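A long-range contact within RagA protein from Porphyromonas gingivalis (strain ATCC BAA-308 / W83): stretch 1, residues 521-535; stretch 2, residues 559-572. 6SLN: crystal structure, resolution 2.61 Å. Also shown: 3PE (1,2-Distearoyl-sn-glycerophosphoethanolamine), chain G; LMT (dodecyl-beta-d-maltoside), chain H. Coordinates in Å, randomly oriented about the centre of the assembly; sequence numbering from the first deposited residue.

Stretch 1 521-535: MGHEYIEYEGDVIGA
Stretch 2 559-572: LPEHRVAEYAYLSF

Residues 521-535 form one extended strand and residues 561-572 another; their axes run at 178° and approach to 4.5 Å, so the pair is antiparallel. Residue numbers in each bridge sum to 1095; phi/psi are extended, centred near -135/140, with psi reaching 114° at His-562 and 173° at Asp-531. Hydrogen-bonded pairs, each with two N-to-O bonds, alternate with non-hydrogen-bonded ones, from Gly-534/Glu-561 to His-523/Phe-572. Even-numbered residues from His-562 to Phe-572 point to one face, the intervening ones to the other.

Stretch 2 enters through Pro-560, whose CA lies 3.3 Å from Gly-534 O. Glu-561 (chi1 m, chi2 t) opens the ladder: its N donates to Gly-534 O at 2.6 Å and 173°, and Gly-534 N returns to Glu-561 O at 3.0 Å. A CB on Gly-534 would sit 2.6 Å from Glu-561 OE1, a clash. His-562 (t) sets CD2 3.6 Å from Ile-533 CG2; a water links its NE2 (2.8 Å) to Asp-531 OD2 (2.9 Å), donating to the carboxylate. Arg-563 exchanges backbone bonds with Val-532 (Val-532 N to Arg-563 O 2.9 Å, Arg-563 N to Val-532 O 3.0 Å); Val-532 CG1 lies 3.6 Å from Arg-563 CZ, over one guanidinium face.

Val-564 (t) shares a face with Asp-531 (p), Val-564 CG2 packing 4.1 Å from Asp-531 CB. Ala-565 N reaches Gly-530 O at 2.7 Å. Register brings Glu-566 OE2 4.4 Å from Glu-529 OE1; such carboxylates should repel unless protonated or screened. Tyr-528 N bonds Tyr-567 O at 2.9 Å, Tyr-567 N Tyr-528 O at 3.1 Å. Tyr-567 (p) receives Tyr-528 (t) CB over its ring face, 3.6 Å from the centroid; the rings are nearly parallel (9°) but slid apart, centroids 5.1 Å distant.

Small Ala-568 has CB 3.8 Å from Tyr-525 OH, which donates a very short 2.4 Å bond to Glu-527 OE1. Tyr-569 (m) brings CD2 within 3.5 Å of Ile-526 (p, t) CD1, while Tyr-569 N bonds Ile-526 O at 2.7 Å. Leu-570 (t, p) CD1 makes van der Waals contact at the His-523 ring edge, 3.7 Å from His-523 NE2; that nitrogen donates weakly to lipid 3PE O31 at 3.2 Å. Ser-571 N bonds Glu-524 O at 2.8 Å, and Glu-524 N returns to Ser-571 O at 3.1 Å. Phe-572 (m) meets His-523 (t) obliquely, planes at 43°.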

ATOM      1  N   MET A 521      18.842 -33.766  24.385  1.00 68.46           N
ATOM      2  CA  MET A 521      19.258 -33.159  23.130  1.00 75.95           C
ATOM      3  C   MET A 521      18.099 -32.357  22.544  1.00 71.49           C
ATOM      4  O   MET A 521      16.929 -32.725  22.698  1.00 73.06           O
ATOM      5  CB  MET A 521      19.718 -34.223  22.131  1.00 84.83           C
ATOM      6  CG  MET A 521      20.819 -35.121  22.649  1.00 93.99           C
ATOM      7  SD  MET A 521      22.441 -34.423  22.304  1.00100.48           S
ATOM      8  CE  MET A 521      22.959 -35.417  20.902  1.00 99.66           C
ATOM      9  N   GLY A 522      18.426 -31.257  21.874  1.00 59.53           N
ATOM     10  CA  GLY A 522      17.403 -30.360  21.367  1.00 48.84           C
ATOM     11  C   GLY A 522      17.813 -29.686  20.080  1.00 52.50           C
ATOM     12  O   GLY A 522      18.990 -29.385  19.859  1.00 52.37           O
ATOM     13  N   HIS A 523      16.818 -29.448  19.217  1.00 51.08           N
ATOM     14  CA  HIS A 523      16.974 -28.681  17.989  1.00 44.36           C
ATOM     15  C   HIS A 523      15.938 -27.565  17.960  1.00 46.02           C
ATOM     16  O   HIS A 523      14.822 -27.730  18.461  1.00 53.45           O
ATOM     17  CB  HIS A 523      16.806 -29.535  16.734  1.00 41.61           C
ATOM     18  CG  HIS A 523      16.349 -28.746  15.544  1.00 48.45           C
ATOM     19  ND1 HIS A 523      15.018 -28.573  15.230  1.00 42.49           N
ATOM     20  CD2 HIS A 523      17.050 -28.035  14.625  1.00 48.83           C
ATOM     21  CE1 HIS A 523      14.921 -27.806  14.157  1.00 46.16           C
ATOM     22  NE2 HIS A 523      16.139 -27.467  13.769  1.00 44.87           N
ATOM     23  N   GLU A 524      16.302 -26.441  17.335  1.00 42.08           N
ATOM     24  CA  GLU A 524      15.461 -25.254  17.357  1.00 39.81           C
ATOM     25  C   GLU A 524      15.743 -24.385  16.138  1.00 43.19           C
ATOM     26  O   GLU A 524      16.905 -24.064  15.867  1.00 37.56           O
ATOM     27  CB  GLU A 524      15.703 -24.471  18.641  1.00 47.31           C
ATOM     28  CG  GLU A 524      15.086 -23.089  18.661  1.00 59.67           C
ATOM     29  CD  GLU A 524      14.747 -22.654  20.063  1.00 60.50           C
ATOM     30  OE1 GLU A 524      15.614 -22.067  20.753  1.00 62.42           O
ATOM     31  OE2 GLU A 524      13.614 -22.936  20.479  1.00 60.39           O
ATOM     32  N   TYR A 525      14.680 -23.994  15.419  1.00 43.89           N
ATOM     33  CA  TYR A 525      14.758 -23.061  14.294  1.00 37.34           C
ATOM     34  C   TYR A 525      13.705 -21.964  14.463  1.00 38.42           C
ATOM     35  O   TYR A 525      12.508 -22.248  14.594  1.00 32.72           O
ATOM     36  CB  TYR A 525      14.568 -23.779  12.957  1.00 37.75           C
ATOM     37  CG  TYR A 525      14.569 -22.849  11.743  1.00 48.80           C
ATOM     38  CD1 TYR A 525      15.757 -22.323  11.255  1.00 50.13           C
ATOM     39  CD2 TYR A 525      13.387 -22.511  11.081  1.00 39.15           C
ATOM     40  CE1 TYR A 525      15.771 -21.483  10.157  1.00 41.85           C
ATOM     41  CE2 TYR A 525      13.398 -21.662   9.975  1.00 35.72           C
ATOM     42  CZ  TYR A 525      14.598 -21.160   9.514  1.00 40.29           C
ATOM     43  OH  TYR A 525      14.639 -20.320   8.416  1.00 43.19           O
ATOM     44  N   ILE A 526      14.154 -20.717  14.477  1.00 37.07           N
ATOM     45  CA  ILE A 526      13.278 -19.560  14.523  1.00 42.39           C
ATOM     46  C   ILE A 526      13.634 -18.691  13.330  1.00 42.78           C
ATOM     47  O   ILE A 526      14.813 -18.527  12.996  1.00 46.33           O
ATOM     48  CB  ILE A 526      13.390 -18.766  15.851  1.00 49.80           C
ATOM     49  CG1 ILE A 526      14.761 -18.118  15.987  1.00 64.47           C
ATOM     50  CG2 ILE A 526      13.126 -19.647  17.078  1.00 35.07           C
ATOM     51  CD1 ILE A 526      14.904 -17.248  17.226  1.00 70.74           C
ATOM     52  N   GLU A 527      12.611 -18.172  12.660  1.00 45.05           N
ATOM     53  CA  GLU A 527      12.806 -17.290  11.523  1.00 48.74           C
ATOM     54  C   GLU A 527      11.734 -16.220  11.560  1.00 46.16           C
ATOM     55  O   GLU A 527      10.666 -16.415  12.144  1.00 43.05           O
ATOM     56  CB  GLU A 527      12.775 -18.046  10.189  1.00 50.55           C
ATOM     57  CG  GLU A 527      11.402 -18.240   9.590  1.00 53.45           C
ATOM     58  CD  GLU A 527      11.483 -18.831   8.194  1.00 69.47           C
ATOM     59  OE1 GLU A 527      12.601 -19.203   7.759  1.00 71.98           O
ATOM     60  OE2 GLU A 527      10.430 -18.917   7.528  1.00 72.76           O
ATOM     61  N   TYR A 528      12.042 -15.085  10.942  1.00 47.60           N
ATOM     62  CA  TYR A 528      11.169 -13.921  10.931  1.00 37.95           C
ATOM     63  C   TYR A 528      11.218 -13.291   9.551  1.00 37.37           C
ATOM     64  O   TYR A 528      12.300 -13.039   9.020  1.00 51.34           O
ATOM     65  CB  TYR A 528      11.598 -12.894  11.999  1.00 40.22           C
ATOM     66  CG  TYR A 528      10.995 -11.503  11.819  1.00 41.59           C
ATOM     67  CD1 TYR A 528      11.558 -10.593  10.934  1.00 34.41           C
ATOM     68  CD2 TYR A 528       9.873 -11.102  12.547  1.00 31.04           C
ATOM     69  CE1 TYR A 528      11.031  -9.350  10.750  1.00 37.12           C
ATOM     70  CE2 TYR A 528       9.339  -9.849  12.377  1.00 33.14           C
ATOM     71  CZ  TYR A 528       9.922  -8.970  11.474  1.00 40.56           C
ATOM     72  OH  TYR A 528       9.407  -7.706  11.277  1.00 33.14           O
ATOM     73  N   GLU A 529      10.058 -13.039   8.978  1.00 39.14           N
ATOM     74  CA  GLU A 529       9.920 -12.153   7.834  1.00 44.03           C
ATOM     75  C   GLU A 529       9.007 -11.021   8.261  1.00 45.14           C
ATOM     76  O   GLU A 529       8.025 -11.251   8.966  1.00 48.79           O
ATOM     77  CB  GLU A 529       9.306 -12.854   6.607  1.00 51.90           C
ATOM     78  CG  GLU A 529      10.127 -13.964   6.020  1.00 69.15           C
ATOM     79  CD  GLU A 529      10.132 -15.206   6.891  1.00 85.22           C
ATOM     80  OE1 GLU A 529      11.223 -15.805   7.028  1.00 94.17           O
ATOM     81  OE2 GLU A 529       9.058 -15.576   7.436  1.00 82.27           O
ATOM     82  N   GLY A 530       9.319  -9.813   7.837  1.00 44.33           N
ATOM     83  CA  GLY A 530       8.460  -8.678   8.126  1.00 39.77           C
ATOM     84  C   GLY A 530       8.579  -7.638   7.039  1.00 42.55           C
ATOM     85  O   GLY A 530       9.653  -7.444   6.452  1.00 47.99           O
ATOM     86  N   ASP A 531       7.467  -6.957   6.759  1.00 26.24           N
ATOM     87  CA  ASP A 531       7.547  -5.846   5.823  1.00 31.61           C
ATOM     88  C   ASP A 531       6.542  -4.774   6.196  1.00 36.14           C
ATOM     89  O   ASP A 531       5.737  -4.929   7.117  1.00 43.80           O
ATOM     90  CB  ASP A 531       7.349  -6.307   4.370  1.00 42.32           C
ATOM     91  CG  ASP A 531       5.921  -6.725   4.062  1.00 39.11           C
ATOM     92  OD1 ASP A 531       5.155  -7.036   4.994  1.00 49.69           O
ATOM     93  OD2 ASP A 531       5.567  -6.768   2.868  1.00 38.46           O
ATOM     94  N   VAL A 532       6.631  -3.660   5.481  1.00 33.46           N
ATOM     95  CA  VAL A 532       5.613  -2.625   5.527  1.00 30.22           C
ATOM     96  C   VAL A 532       5.556  -2.013   4.137  1.00 28.79           C
ATOM     97  O   VAL A 532       6.575  -1.912   3.444  1.00 32.22           O
ATOM     98  CB  VAL A 532       5.903  -1.564   6.638  1.00 32.54           C
ATOM     99  CG1 VAL A 532       7.336  -1.040   6.566  1.00 27.61           C
ATOM    100  CG2 VAL A 532       4.936  -0.379   6.572  1.00 30.25           C
ATOM    101  N   ILE A 533       4.353  -1.634   3.721  1.00 24.86           N
ATOM    102  CA  ILE A 533       4.137  -0.856   2.509  1.00 27.18           C
ATOM    103  C   ILE A 533       3.188   0.271   2.857  1.00 31.58           C
ATOM    104  O   ILE A 533       2.373   0.172   3.786  1.00 31.84           O
ATOM    105  CB  ILE A 533       3.552  -1.672   1.340  1.00 33.83           C
ATOM    106  CG1 ILE A 533       2.118  -2.117   1.678  1.00 24.98           C
ATOM    107  CG2 ILE A 533       4.454  -2.832   1.004  1.00 34.80           C
ATOM    108  CD1 ILE A 533       1.467  -3.035   0.623  1.00 24.63           C
ATOM    109  N   GLY A 534       3.306   1.354   2.112  1.00 24.66           N
ATOM    110  CA  GLY A 534       2.503   2.501   2.425  1.00 24.67           C
ATOM    111  C   GLY A 534       2.323   3.320   1.181  1.00 27.44           C
ATOM    112  O   GLY A 534       3.264   3.480   0.407  1.00 31.27           O
ATOM    113  N   ALA A 535       1.118   3.822   0.964  1.00 27.32           N
ATOM    114  CA  ALA A 535       0.857   4.771  -0.102  1.00 28.18           C
ATOM    115  C   ALA A 535       0.199   6.008   0.481  1.00 35.26           C
ATOM    116  O   ALA A 535      -0.425   5.967   1.550  1.00 30.59           O
ATOM    117  CB  ALA A 535      -0.057   4.189  -1.181  1.00 26.76           C
ATOM    118  N   LEU A 559       6.407   8.619  -4.217  1.00 29.44           N
ATOM    119  CA  LEU A 559       6.745   7.206  -4.220  1.00 34.06           C
ATOM    120  C   LEU A 559       6.062   6.525  -3.049  1.00 25.25           C
ATOM    121  O   LEU A 559       5.802   7.156  -2.036  1.00 30.30           O
ATOM    122  CB  LEU A 559       8.242   7.004  -4.103  1.00 29.68           C
ATOM    123  CG  LEU A 559       9.022   7.293  -5.380  1.00 34.75           C
ATOM    124  CD1 LEU A 559      10.520   7.446  -5.045  1.00 26.78           C
ATOM    125  CD2 LEU A 559       8.790   6.183  -6.384  1.00 41.44           C
ATOM    126  N   PRO A 560       5.735   5.250  -3.165  1.00 25.07           N
ATOM    127  CA  PRO A 560       5.200   4.535  -2.000  1.00 28.20           C
ATOM    128  C   PRO A 560       6.293   4.300  -0.973  1.00 33.03           C
ATOM    129  O   PRO A 560       7.469   4.591  -1.196  1.00 40.37           O
ATOM    130  CB  PRO A 560       4.682   3.211  -2.569  1.00 24.77           C
ATOM    131  CG  PRO A 560       4.743   3.376  -4.077  1.00 34.71           C
ATOM    132  CD  PRO A 560       5.774   4.414  -4.371  1.00 25.06           C
ATOM    133  N   GLU A 561       5.879   3.778   0.178  1.00 37.95           N
ATOM    134  CA  GLU A 561       6.793   3.334   1.218  1.00 38.46           C
ATOM    135  C   GLU A 561       6.950   1.818   1.144  1.00 35.41           C
ATOM    136  O   GLU A 561       5.995   1.093   0.862  1.00 41.58           O
ATOM    137  CB  GLU A 561       6.305   3.740   2.614  1.00 25.00           C
ATOM    138  CG  GLU A 561       6.446   5.217   2.918  1.00 35.45           C
ATOM    139  CD  GLU A 561       5.745   5.655   4.236  1.00 49.07           C
ATOM    140  OE1 GLU A 561       4.590   5.234   4.519  1.00 40.33           O
ATOM    141  OE2 GLU A 561       6.360   6.448   4.986  1.00 53.69           O
ATOM    142  N   HIS A 562       8.157   1.340   1.444  1.00 25.03           N
ATOM    143  CA  HIS A 562       8.433  -0.085   1.336  1.00 29.46           C
ATOM    144  C   HIS A 562       9.683  -0.465   2.118  1.00 40.68           C
ATOM    145  O   HIS A 562      10.797  -0.080   1.745  1.00 51.09           O
ATOM    146  CB  HIS A 562       8.594  -0.451  -0.124  1.00 34.51           C
ATOM    147  CG  HIS A 562       8.377  -1.898  -0.397  1.00 28.26           C
ATOM    148  ND1 HIS A 562       8.506  -2.444  -1.657  1.00 31.16           N
ATOM    149  CD2 HIS A 562       8.054  -2.914   0.434  1.00 25.01           C
ATOM    150  CE1 HIS A 562       8.256  -3.741  -1.589  1.00 36.42           C
ATOM    151  NE2 HIS A 562       7.973  -4.051  -0.334  1.00 36.33           N
ATOM    152  N   ARG A 563       9.510  -1.250   3.171  1.00 36.55           N
ATOM    153  CA  ARG A 563      10.630  -1.813   3.906  1.00 26.44           C
ATOM    154  C   ARG A 563      10.382  -3.302   4.092  1.00 37.17           C
ATOM    155  O   ARG A 563       9.234  -3.763   4.141  1.00 43.89           O
ATOM    156  CB  ARG A 563      10.832  -1.138   5.274  1.00 25.68           C
ATOM    157  CG  ARG A 563      11.777   0.064   5.280  1.00 43.09           C
ATOM    158  CD  ARG A 563      11.259   1.225   6.161  1.00 57.48           C
ATOM    159  NE  ARG A 563      10.566   0.822   7.397  1.00 58.68           N
ATOM    160  CZ  ARG A 563       9.528   1.482   7.926  1.00 59.14           C
ATOM    161  NH1 ARG A 563       9.051   2.582   7.332  1.00 51.50           N
ATOM    162  NH2 ARG A 563       8.957   1.043   9.050  1.00 57.91           N
ATOM    163  N   VAL A 564      11.475  -4.051   4.168  1.00 35.12           N
ATOM    164  CA  VAL A 564      11.445  -5.497   4.325  1.00 25.92           C
ATOM    165  C   VAL A 564      12.559  -5.865   5.294  1.00 29.13           C
ATOM    166  O   VAL A 564      13.648  -5.285   5.249  1.00 35.38           O
ATOM    167  CB  VAL A 564      11.623  -6.210   2.964  1.00 29.77           C
ATOM    168  CG1 VAL A 564      11.595  -7.705   3.137  1.00 31.63           C
ATOM    169  CG2 VAL A 564      10.561  -5.755   1.963  1.00 25.60           C
ATOM    170  N   ALA A 565      12.282  -6.807   6.186  1.00 26.42           N
ATOM    171  CA  ALA A 565      13.265  -7.275   7.146  1.00 31.83           C
ATOM    172  C   ALA A 565      13.128  -8.781   7.311  1.00 40.00           C
ATOM    173  O   ALA A 565      12.008  -9.298   7.380  1.00 40.38           O
ATOM    174  CB  ALA A 565      13.079  -6.585   8.516  1.00 26.92           C
ATOM    175  N   GLU A 566      14.258  -9.484   7.403  1.00 42.14           N
ATOM    176  CA  GLU A 566      14.186 -10.872   7.833  1.00 40.99           C
ATOM    177  C   GLU A 566      15.444 -11.275   8.580  1.00 49.20           C
ATOM    178  O   GLU A 566      16.518 -10.679   8.430  1.00 50.46           O
ATOM    179  CB  GLU A 566      13.959 -11.839   6.681  1.00 40.47           C
ATOM    180  CG  GLU A 566      14.588 -11.423   5.406  1.00 53.99           C
ATOM    181  CD  GLU A 566      13.903 -12.052   4.231  1.00 52.63           C
ATOM    182  OE1 GLU A 566      14.420 -11.943   3.102  1.00 50.47           O
ATOM    183  OE2 GLU A 566      12.853 -12.677   4.454  1.00 51.21           O
ATOM    184  N   TYR A 567      15.274 -12.290   9.411  1.00 41.61           N
ATOM    185  CA  TYR A 567      16.379 -12.908  10.109  1.00 49.86           C
ATOM    186  C   TYR A 567      15.974 -14.340  10.401  1.00 51.73           C
ATOM    187  O   TYR A 567      14.800 -14.709  10.295  1.00 49.86           O
ATOM    188  CB  TYR A 567      16.755 -12.140  11.391  1.00 49.44           C
ATOM    189  CG  TYR A 567      15.730 -12.143  12.516  1.00 42.10           C
ATOM    190  CD1 TYR A 567      15.542 -13.261  13.326  1.00 37.60           C
ATOM    191  CD2 TYR A 567      14.967 -11.009  12.792  1.00 44.14           C
ATOM    192  CE1 TYR A 567      14.598 -13.249  14.375  1.00 37.45           C
ATOM    193  CE2 TYR A 567      14.024 -10.992  13.833  1.00 34.39           C
ATOM    194  CZ  TYR A 567      13.849 -12.110  14.611  1.00 34.82           C
ATOM    195  OH  TYR A 567      12.939 -12.090  15.628  1.00 46.49           O
ATOM    196  N   ALA A 568      16.967 -15.145  10.763  1.00 42.81           N
ATOM    197  CA  ALA A 568      16.700 -16.502  11.202  1.00 35.87           C
ATOM    198  C   ALA A 568      17.805 -16.941  12.150  1.00 37.49           C
ATOM    199  O   ALA A 568      18.894 -16.353  12.199  1.00 37.01           O
ATOM    200  CB  ALA A 568      16.569 -17.461  10.011  1.00 35.98           C
ATOM    201  N   TYR A 569      17.492 -17.974  12.924  1.00 35.62           N
ATOM    202  CA  TYR A 569      18.442 -18.600  13.823  1.00 34.38           C
ATOM    203  C   TYR A 569      18.292 -20.104  13.683  1.00 45.55           C
ATOM    204  O   TYR A 569      17.186 -20.610  13.456  1.00 45.83           O
ATOM    205  CB  TYR A 569      18.199 -18.208  15.284  1.00 37.90           C
ATOM    206  CG  TYR A 569      18.634 -16.818  15.675  1.00 43.64           C
ATOM    207  CD1 TYR A 569      19.953 -16.555  16.030  1.00 41.58           C
ATOM    208  CD2 TYR A 569      17.713 -15.770  15.728  1.00 41.97           C
ATOM    209  CE1 TYR A 569      20.344 -15.279  16.411  1.00 50.15           C
ATOM    210  CE2 TYR A 569      18.097 -14.488  16.098  1.00 38.36           C
ATOM    211  CZ  TYR A 569      19.413 -14.249  16.438  1.00 53.93           C
ATOM    212  OH  TYR A 569      19.804 -12.980  16.813  1.00 63.45           O
ATOM    213  N   LEU A 570      19.415 -20.814  13.817  1.00 44.02           N
ATOM    214  CA  LEU A 570      19.435 -22.271  13.874  1.00 33.71           C
ATOM    215  C   LEU A 570      20.234 -22.689  15.093  1.00 38.41           C
ATOM    216  O   LEU A 570      21.336 -22.174  15.319  1.00 48.35           O
ATOM    217  CB  LEU A 570      20.048 -22.899  12.618  1.00 36.62           C
ATOM    218  CG  LEU A 570      20.030 -24.437  12.640  1.00 43.46           C
ATOM    219  CD1 LEU A 570      18.589 -25.012  12.623  1.00 43.96           C
ATOM    220  CD2 LEU A 570      20.853 -24.986  11.494  1.00 43.99           C
ATOM    221  N   SER A 571      19.697 -23.637  15.858  1.00 35.02           N
ATOM    222  CA  SER A 571      20.247 -23.965  17.160  1.00 43.25           C
ATOM    223  C   SER A 571      20.282 -25.469  17.370  1.00 51.00           C
ATOM    224  O   SER A 571      19.350 -26.181  16.985  1.00 57.69           O
ATOM    225  CB  SER A 571      19.416 -23.311  18.262  1.00 51.47           C
ATOM    226  OG  SER A 571      19.933 -22.039  18.578  1.00 52.67           O
ATOM    227  N   PHE A 572      21.364 -25.948  17.981  1.00 47.16           N
ATOM    228  CA  PHE A 572      21.443 -27.316  18.470  1.00 38.19           C
ATOM    229  C   PHE A 572      21.963 -27.245  19.887  1.00 42.30           C
ATOM    230  O   PHE A 572      22.964 -26.566  20.142  1.00 50.71           O
ATOM    231  CB  PHE A 572      22.350 -28.178  17.600  1.00 38.50           C
ATOM    232  CG  PHE A 572      21.924 -28.234  16.156  1.00 43.23           C
ATOM    233  CD1 PHE A 572      20.862 -29.023  15.768  1.00 45.36           C
ATOM    234  CD2 PHE A 572      22.589 -27.495  15.192  1.00 42.88           C
ATOM    235  CE1 PHE A 572      20.463 -29.078  14.442  1.00 47.99           C
ATOM    236  CE2 PHE A 572      22.198 -27.542  13.869  1.00 45.45           C
ATOM    237  CZ  PHE A 572      21.125 -28.334  13.494  1.00 45.68           C
TER
HETATM  238  C1  3PE G1101      16.312 -24.859   7.963  1.00 36.23           C
HETATM  239  C2  3PE G1101      15.515 -25.853   8.780  1.00 52.53           C
HETATM  240  C3  3PE G1101      16.403 -26.405   9.910  1.00 63.54           C
HETATM  241  O31 3PE G1101      15.738 -27.417  10.618  1.00 92.53           O
HETATM  242  O32 3PE G1101      17.428 -28.856  10.297  1.00 77.22           O
HETATM  243  C31 3PE G1101      16.290 -28.710  10.585  1.00 80.32           C
HETATM  244  C32 3PE G1101      15.417 -29.940  10.898  1.00 65.58           C
HETATM  245  C33 3PE G1101      15.667 -30.540  12.285  1.00 56.42           C
HETATM  246  C34 3PE G1101      14.934 -31.880  12.419  1.00 58.61           C
HETATM  247  C35 3PE G1101      13.656 -31.775  13.261  1.00 56.06           C
HETATM  248  C36 3PE G1101      13.502 -33.026  14.130  1.00 51.46           C
HETATM  249  C37 3PE G1101      12.030 -33.333  14.428  1.00 45.93           C
HETATM  250  C38 3PE G1101      11.947 -34.573  15.326  1.00 46.65           C
HETATM  251  C39 3PE G1101      10.512 -34.770  15.799  1.00 49.77           C
HETATM  252  C3A 3PE G1101      10.471 -35.712  17.001  1.00 52.29           C
HETATM  253  C3B 3PE G1101       9.236 -35.410  17.854  1.00 47.95           C
HETATM  254  O21 3PE G1101      14.398 -25.118   9.225  1.00 51.85           O
HETATM  255  O22 3PE G1101      12.491 -25.826   8.286  1.00 54.81           O
HETATM  256  C21 3PE G1101      13.178 -25.820   9.242  1.00 55.51           C
HETATM  257  C22 3PE G1101      12.705 -26.568  10.492  1.00 57.19           C
HETATM  258  C23 3PE G1101      11.344 -27.237  10.272  1.00 50.99           C
HETATM  259  C24 3PE G1101      11.381 -28.601  10.969  1.00 49.11           C
HETATM  260  C25 3PE G1101      10.239 -28.791  11.972  1.00 44.25           C
HETATM  261  C26 3PE G1101      10.005 -30.292  12.210  1.00 39.44           C
HETATM  262  C27 3PE G1101       8.695 -30.497  12.974  1.00 41.67           C
HETATM  263  C28 3PE G1101       8.422 -31.981  13.244  1.00 46.84           C
HETATM  264  C29 3PE G1101       7.163 -32.162  14.107  1.00 50.46           C
HETATM  265  C2A 3PE G1101       6.365 -33.411  13.711  1.00 51.01           C
HETATM  266  C2B 3PE G1101       5.810 -34.208  14.912  1.00 51.70           C
HETATM  267  C2C 3PE G1101       4.390 -34.724  14.594  1.00 46.89           C
HETATM  268  C2D 3PE G1101       3.774 -35.617  15.692  1.00 38.54           C
HETATM  269  C1B LMT H1102      14.638 -20.097   3.582  1.00100.54           C
HETATM  270  C2B LMT H1102      13.894 -18.708   3.401  1.00 98.61           C
HETATM  271  C3B LMT H1102      14.286 -17.972   2.096  1.00100.57           C
HETATM  272  C4B LMT H1102      15.824 -17.980   1.993  1.00102.70           C
HETATM  273  C5B LMT H1102      16.134 -19.471   1.794  1.00105.76           C
HETATM  274  C6B LMT H1102      17.525 -19.699   1.182  1.00 98.70           C
HETATM  275  O1B LMT H1102      13.844 -21.195   3.207  1.00 96.42           O
HETATM  276  O2B LMT H1102      12.530 -18.893   3.476  1.00 92.51           O
HETATM  277  O3B LMT H1102      13.726 -16.722   1.999  1.00101.89           O
HETATM  278  O4' LMT H1102      16.283 -17.215   0.942  1.00102.71           O
HETATM  279  O5B LMT H1102      15.938 -20.179   3.009  1.00106.86           O
HETATM  280  O6B LMT H1102      17.436 -20.512   0.056  1.00 89.05           O
HETATM  281  C1' LMT H1102      11.239 -23.928   4.576  1.00 91.72           C
HETATM  282  C2' LMT H1102      11.591 -22.885   5.658  1.00100.28           C
HETATM  283  C3' LMT H1102      12.253 -21.733   4.883  1.00 98.81           C
HETATM  284  C4' LMT H1102      13.569 -22.169   4.206  1.00 94.76           C
HETATM  285  C5' LMT H1102      13.408 -23.584   3.525  1.00 90.54           C
HETATM  286  C6' LMT H1102      14.734 -24.320   3.326  1.00 82.60           C
HETATM  287  O1' LMT H1102      10.360 -24.948   4.956  1.00 85.85           O
HETATM  288  O2' LMT H1102      10.473 -22.364   6.283  1.00107.81           O
HETATM  289  O3' LMT H1102      12.448 -20.637   5.696  1.00101.05           O
HETATM  290  O5' LMT H1102      12.476 -24.503   4.125  1.00 90.52           O
HETATM  291  O6' LMT H1102      15.789 -23.512   3.781  1.00 71.90           O
HETATM  292  C1  LMT H1102      10.018 -25.196   6.330  1.00 78.22           C
HETATM  293  C2  LMT H1102       8.565 -25.645   6.342  1.00 75.02           C
HETATM  294  C3  LMT H1102       7.874 -25.696   7.683  1.00 74.17           C
HETATM  295  C4  LMT H1102       6.829 -26.809   7.712  1.00 70.42           C
HETATM  296  C5  LMT H1102       6.877 -27.568   9.015  1.00 66.21           C
HETATM  297  C6  LMT H1102       5.525 -27.897   9.608  1.00 68.03           C
HETATM  298  C7  LMT H1102       5.723 -28.339  11.043  1.00 65.78           C
HETATM  299  C8  LMT H1102       4.441 -28.790  11.712  1.00 57.18           C
HETATM  300  C9  LMT H1102       4.689 -29.177  13.160  1.00 57.90           C
HETATM  301  C10 LMT H1102       3.458 -29.722  13.861  1.00 53.65           C
HETATM  302  C11 LMT H1102       3.712 -29.811  15.353  1.00 54.85           C
HETATM  303  C12 LMT H1102       2.671 -30.586  16.100  1.00 55.46           C
HETATM  304  O   HOH W   1       7.219  -6.627   0.548  1.00 36.03           O